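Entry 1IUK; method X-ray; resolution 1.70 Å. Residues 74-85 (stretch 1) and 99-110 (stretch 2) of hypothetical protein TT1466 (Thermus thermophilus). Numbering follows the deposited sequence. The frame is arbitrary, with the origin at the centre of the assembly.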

# COMPACT_ATOMS: atom_id res chain seq x y z
N LEU A 74 -3.72 0.47 0.65
CA LEU A 74 -2.84 0.84 -0.45
C LEU A 74 -1.49 1.10 0.22
O LEU A 74 -1.31 2.11 0.90
CB LEU A 74 -3.33 2.10 -1.18
CG LEU A 74 -2.40 2.54 -2.33
CD1 LEU A 74 -2.46 1.52 -3.45
CD2 LEU A 74 -2.80 3.91 -2.82
N ASP A 75 -0.55 0.16 0.06
CA ASP A 75 0.79 0.27 0.64
C ASP A 75 1.63 0.99 -0.41
O ASP A 75 1.92 0.44 -1.46
CB ASP A 75 1.35 -1.13 0.90
CG ASP A 75 2.50 -1.15 1.89
OD1 ASP A 75 2.74 -0.15 2.61
OD2 ASP A 75 3.18 -2.20 1.94
N VAL A 76 1.98 2.24 -0.10
CA VAL A 76 2.71 3.10 -1.01
C VAL A 76 4.22 3.17 -0.79
O VAL A 76 4.69 3.59 0.27
CB VAL A 76 2.14 4.55 -0.95
CG1 VAL A 76 2.77 5.42 -2.03
CG2 VAL A 76 0.62 4.51 -1.14
N PHE A 77 4.96 2.79 -1.82
CA PHE A 77 6.41 2.82 -1.77
C PHE A 77 6.98 3.93 -2.68
O PHE A 77 8.19 4.14 -2.70
CB PHE A 77 6.99 1.46 -2.19
CG PHE A 77 6.83 0.38 -1.15
CD1 PHE A 77 7.81 0.17 -0.18
CD2 PHE A 77 5.69 -0.42 -1.13
CE1 PHE A 77 7.66 -0.83 0.79
CE2 PHE A 77 5.53 -1.42 -0.16
CZ PHE A 77 6.52 -1.62 0.80
N ARG A 78 6.11 4.62 -3.42
CA ARG A 78 6.58 5.69 -4.31
C ARG A 78 7.01 6.90 -3.49
O ARG A 78 6.38 7.24 -2.49
CB ARG A 78 5.50 6.05 -5.32
CG ARG A 78 4.95 4.83 -6.05
CD ARG A 78 5.42 4.72 -7.49
NE ARG A 78 6.79 5.19 -7.68
CZ ARG A 78 7.14 6.14 -8.54
NH1 ARG A 78 6.24 6.75 -9.30
NH2 ARG A 78 8.42 6.50 -8.63
N PRO A 79 8.12 7.57 -3.89
CA PRO A 79 8.67 8.74 -3.19
C PRO A 79 7.75 9.93 -3.18
O PRO A 79 6.89 10.03 -4.03
CB PRO A 79 9.98 9.03 -3.92
CG PRO A 79 9.84 8.38 -5.24
CD PRO A 79 8.89 7.22 -5.09
N PRO A 80 7.94 10.85 -2.21
CA PRO A 80 7.09 12.05 -2.09
C PRO A 80 6.99 12.90 -3.35
O PRO A 80 5.93 13.44 -3.66
CB PRO A 80 7.73 12.82 -0.92
CG PRO A 80 8.44 11.78 -0.14
CD PRO A 80 8.98 10.83 -1.17
N SER A 81 8.09 13.01 -4.10
CA SER A 81 8.09 13.79 -5.33
C SER A 81 7.30 13.15 -6.48
O SER A 81 7.22 13.71 -7.57
CB SER A 81 9.54 14.05 -5.77
OG SER A 81 10.25 12.84 -5.99
N ALA A 82 6.70 11.99 -6.23
CA ALA A 82 5.93 11.30 -7.26
C ALA A 82 4.47 11.12 -6.85
O ALA A 82 3.62 10.72 -7.64
CB ALA A 82 6.55 9.92 -7.55
N LEU A 83 4.17 11.43 -5.60
CA LEU A 83 2.84 11.21 -5.08
C LEU A 83 1.72 12.05 -5.69
O LEU A 83 0.66 11.53 -6.00
CB LEU A 83 2.85 11.37 -3.56
CG LEU A 83 3.76 10.38 -2.80
CD1 LEU A 83 3.64 10.61 -1.30
CD2 LEU A 83 3.36 8.95 -3.15
N MET A 84 1.96 13.35 -5.87
CA MET A 84 0.91 14.20 -6.43
C MET A 84 0.42 13.75 -7.81
O MET A 84 -0.76 13.85 -8.11
CB MET A 84 1.39 15.65 -6.49
CG MET A 84 1.34 16.37 -5.14
SD MET A 84 -0.19 16.13 -4.15
CE MET A 84 -1.34 17.19 -4.96
N ASP A 85 1.30 13.21 -8.64
CA ASP A 85 0.89 12.75 -9.96
C ASP A 85 0.07 11.47 -9.87
O ASP A 85 -0.53 11.03 -10.86
CB ASP A 85 2.11 12.51 -10.86
CG ASP A 85 2.85 13.80 -11.18
OD1 ASP A 85 2.21 14.87 -11.19
OD2 ASP A 85 4.07 13.74 -11.43
N TRP A 99 -1.35 3.76 3.17
CA TRP A 99 -0.18 3.56 4.02
C TRP A 99 1.09 4.03 3.32
O TRP A 99 1.54 3.39 2.37
CB TRP A 99 -0.05 2.06 4.34
CG TRP A 99 0.95 1.71 5.42
CD1 TRP A 99 2.31 1.73 5.31
CD2 TRP A 99 0.65 1.32 6.76
NE1 TRP A 99 2.88 1.39 6.51
CE2 TRP A 99 1.89 1.13 7.42
CE3 TRP A 99 -0.54 1.11 7.48
CZ2 TRP A 99 1.97 0.75 8.77
CZ3 TRP A 99 -0.46 0.73 8.82
CH2 TRP A 99 0.79 0.55 9.45
N LEU A 100 1.66 5.14 3.78
CA LEU A 100 2.89 5.63 3.17
C LEU A 100 4.06 4.96 3.88
O LEU A 100 4.22 5.10 5.10
CB LEU A 100 3.00 7.15 3.32
CG LEU A 100 1.84 7.95 2.72
CD1 LEU A 100 2.16 9.44 2.83
CD2 LEU A 100 1.59 7.53 1.26
N GLN A 101 4.88 4.24 3.12
CA GLN A 101 6.02 3.53 3.69
C GLN A 101 7.10 4.45 4.28
O GLN A 101 7.04 5.67 4.15
CB GLN A 101 6.60 2.59 2.64
CG GLN A 101 5.75 1.33 2.45
CD GLN A 101 5.91 0.34 3.60
OE1 GLN A 101 7.03 0.08 4.06
NE2 GLN A 101 4.80 -0.21 4.07
N SER A 102 8.08 3.85 4.94
CA SER A 102 9.18 4.58 5.57
C SER A 102 9.85 5.64 4.70
O SER A 102 10.14 5.41 3.52
CB SER A 102 10.24 3.59 6.06
OG SER A 102 9.68 2.70 7.01
N GLY A 103 10.09 6.81 5.28
CA GLY A 103 10.73 7.90 4.56
C GLY A 103 9.84 8.60 3.54
O GLY A 103 10.33 9.33 2.68
N ILE A 104 8.53 8.38 3.64
CA ILE A 104 7.61 9.00 2.71
C ILE A 104 6.53 9.82 3.41
O ILE A 104 5.64 9.27 4.07
CB ILE A 104 6.94 7.93 1.80
CG1 ILE A 104 8.01 7.21 0.97
CG2 ILE A 104 5.91 8.60 0.88
CD1 ILE A 104 7.54 5.89 0.36
N ARG A 105 6.62 11.14 3.25
CA ARG A 105 5.64 12.09 3.79
C ARG A 105 5.36 13.12 2.69
O ARG A 105 6.22 13.41 1.87
CB ARG A 105 6.17 12.83 5.03
CG ARG A 105 6.39 11.99 6.27
CD ARG A 105 5.13 11.27 6.74
NE ARG A 105 3.97 12.15 6.94
CZ ARG A 105 3.80 12.97 7.97
NH1 ARG A 105 4.72 13.05 8.92
NH2 ARG A 105 2.69 13.69 8.08
N HIS A 106 4.14 13.64 2.68
CA HIS A 106 3.78 14.66 1.70
C HIS A 106 2.50 15.33 2.14
O HIS A 106 1.40 14.86 1.84
CB HIS A 106 3.60 14.08 0.31
CG HIS A 106 3.59 15.12 -0.77
ND1 HIS A 106 2.47 15.88 -1.06
CD2 HIS A 106 4.57 15.55 -1.60
CE1 HIS A 106 2.77 16.73 -2.03
NE2 HIS A 106 4.03 16.55 -2.37
N PRO A 107 2.64 16.46 2.86
CA PRO A 107 1.57 17.30 3.41
C PRO A 107 0.35 17.48 2.52
O PRO A 107 -0.77 17.17 2.93
CB PRO A 107 2.29 18.62 3.68
CG PRO A 107 3.66 18.19 4.04
CD PRO A 107 3.97 16.99 3.20
N GLU A 108 0.56 17.99 1.31
CA GLU A 108 -0.56 18.21 0.42
C GLU A 108 -1.24 16.90 0.06
O GLU A 108 -2.47 16.79 0.12
CB GLU A 108 -0.11 18.92 -0.87
CG GLU A 108 -1.10 18.76 -2.02
CD GLU A 108 -1.10 19.93 -3.00
OE1 GLU A 108 -0.03 20.55 -3.17
OE2 GLU A 108 -2.17 20.22 -3.58
N PHE A 109 -0.44 15.90 -0.31
CA PHE A 109 -0.99 14.60 -0.68
C PHE A 109 -1.78 14.01 0.48
O PHE A 109 -2.87 13.46 0.29
CB PHE A 109 0.15 13.65 -1.06
CG PHE A 109 -0.31 12.30 -1.51
CD1 PHE A 109 -0.72 12.09 -2.83
CD2 PHE A 109 -0.31 11.22 -0.62
CE1 PHE A 109 -1.14 10.82 -3.26
CE2 PHE A 109 -0.73 9.95 -1.04
CZ PHE A 109 -1.14 9.75 -2.36
N GLU A 110 -1.24 14.14 1.69
CA GLU A 110 -1.90 13.61 2.87
C GLU A 110 -3.16 14.38 3.20
O GLU A 110 -4.17 13.80 3.59
CB GLU A 110 -0.93 13.64 4.05
CG GLU A 110 0.23 12.66 3.89
CD GLU A 110 1.28 12.82 4.97
OE1 GLU A 110 0.90 12.87 6.15
OE2 GLU A 110 2.48 12.89 4.63

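Two parallel strands open this contact, and loop and helical segments beyond them extend it through apolar packing. Leu74 O accepts from Trp99 N (2.8 Å), the first of three nearly straight backbone hydrogen bonds. Asp75 pairs with Trp99 across the sheet, their side chains on the same face; the carboxylate reaches forward so that Asp75 OD1 accepts a short hydrogen bond from Gln101 NE2 (2.5 Å) and lies 3.3 Å from Trp99 CD1. Val76 uses both backbone polar atoms: its N donates to Trp99 O (2.8 Å) and its O accepts from Gln101 N (2.9 Å), thus bracketing its partner Leu100. On the face shared by Val76 and Leu100, Val76 CB meets Leu100 CD2 at 3.8 Å.

The CA-to-CB bond of Phe77 points away, but its ring returns to receive Gln101 CG over one face, 3.4 Å from the centroid and close to the ring normal. Gln101 thus meets both residues, donating from NE2 to Asp75 and laying CG over the Phe77 ring. Ile104, which closes a type II turn begun at Gln101, sends CD1 to within 3.4 Å of Arg78 O. Pro80 packs against the backbone after that turn, with CB 3.2 Å from Arg105 O, while Pro80 O approaches His106 CD2 at 3.2 Å.

Leu83 points toward stretch 2 and bridges several residues: its CD1 lies 3.7 Å from Ile104 CG2 and 3.8 Å from His106 CB, and its CB sits over one face of the Phe109 ring, 3.9 Å from the centroid. Met84, m at all three chi angles, curls across the start of the stretch 2 helix, placing CG 3.4 Å from His106 CE1 and CE 3.3 Å from Glu108 CG. His106 caps that helix, ND1 accepting from Phe109 N (3.0 Å), so the ring touched by Met84 is itself anchored.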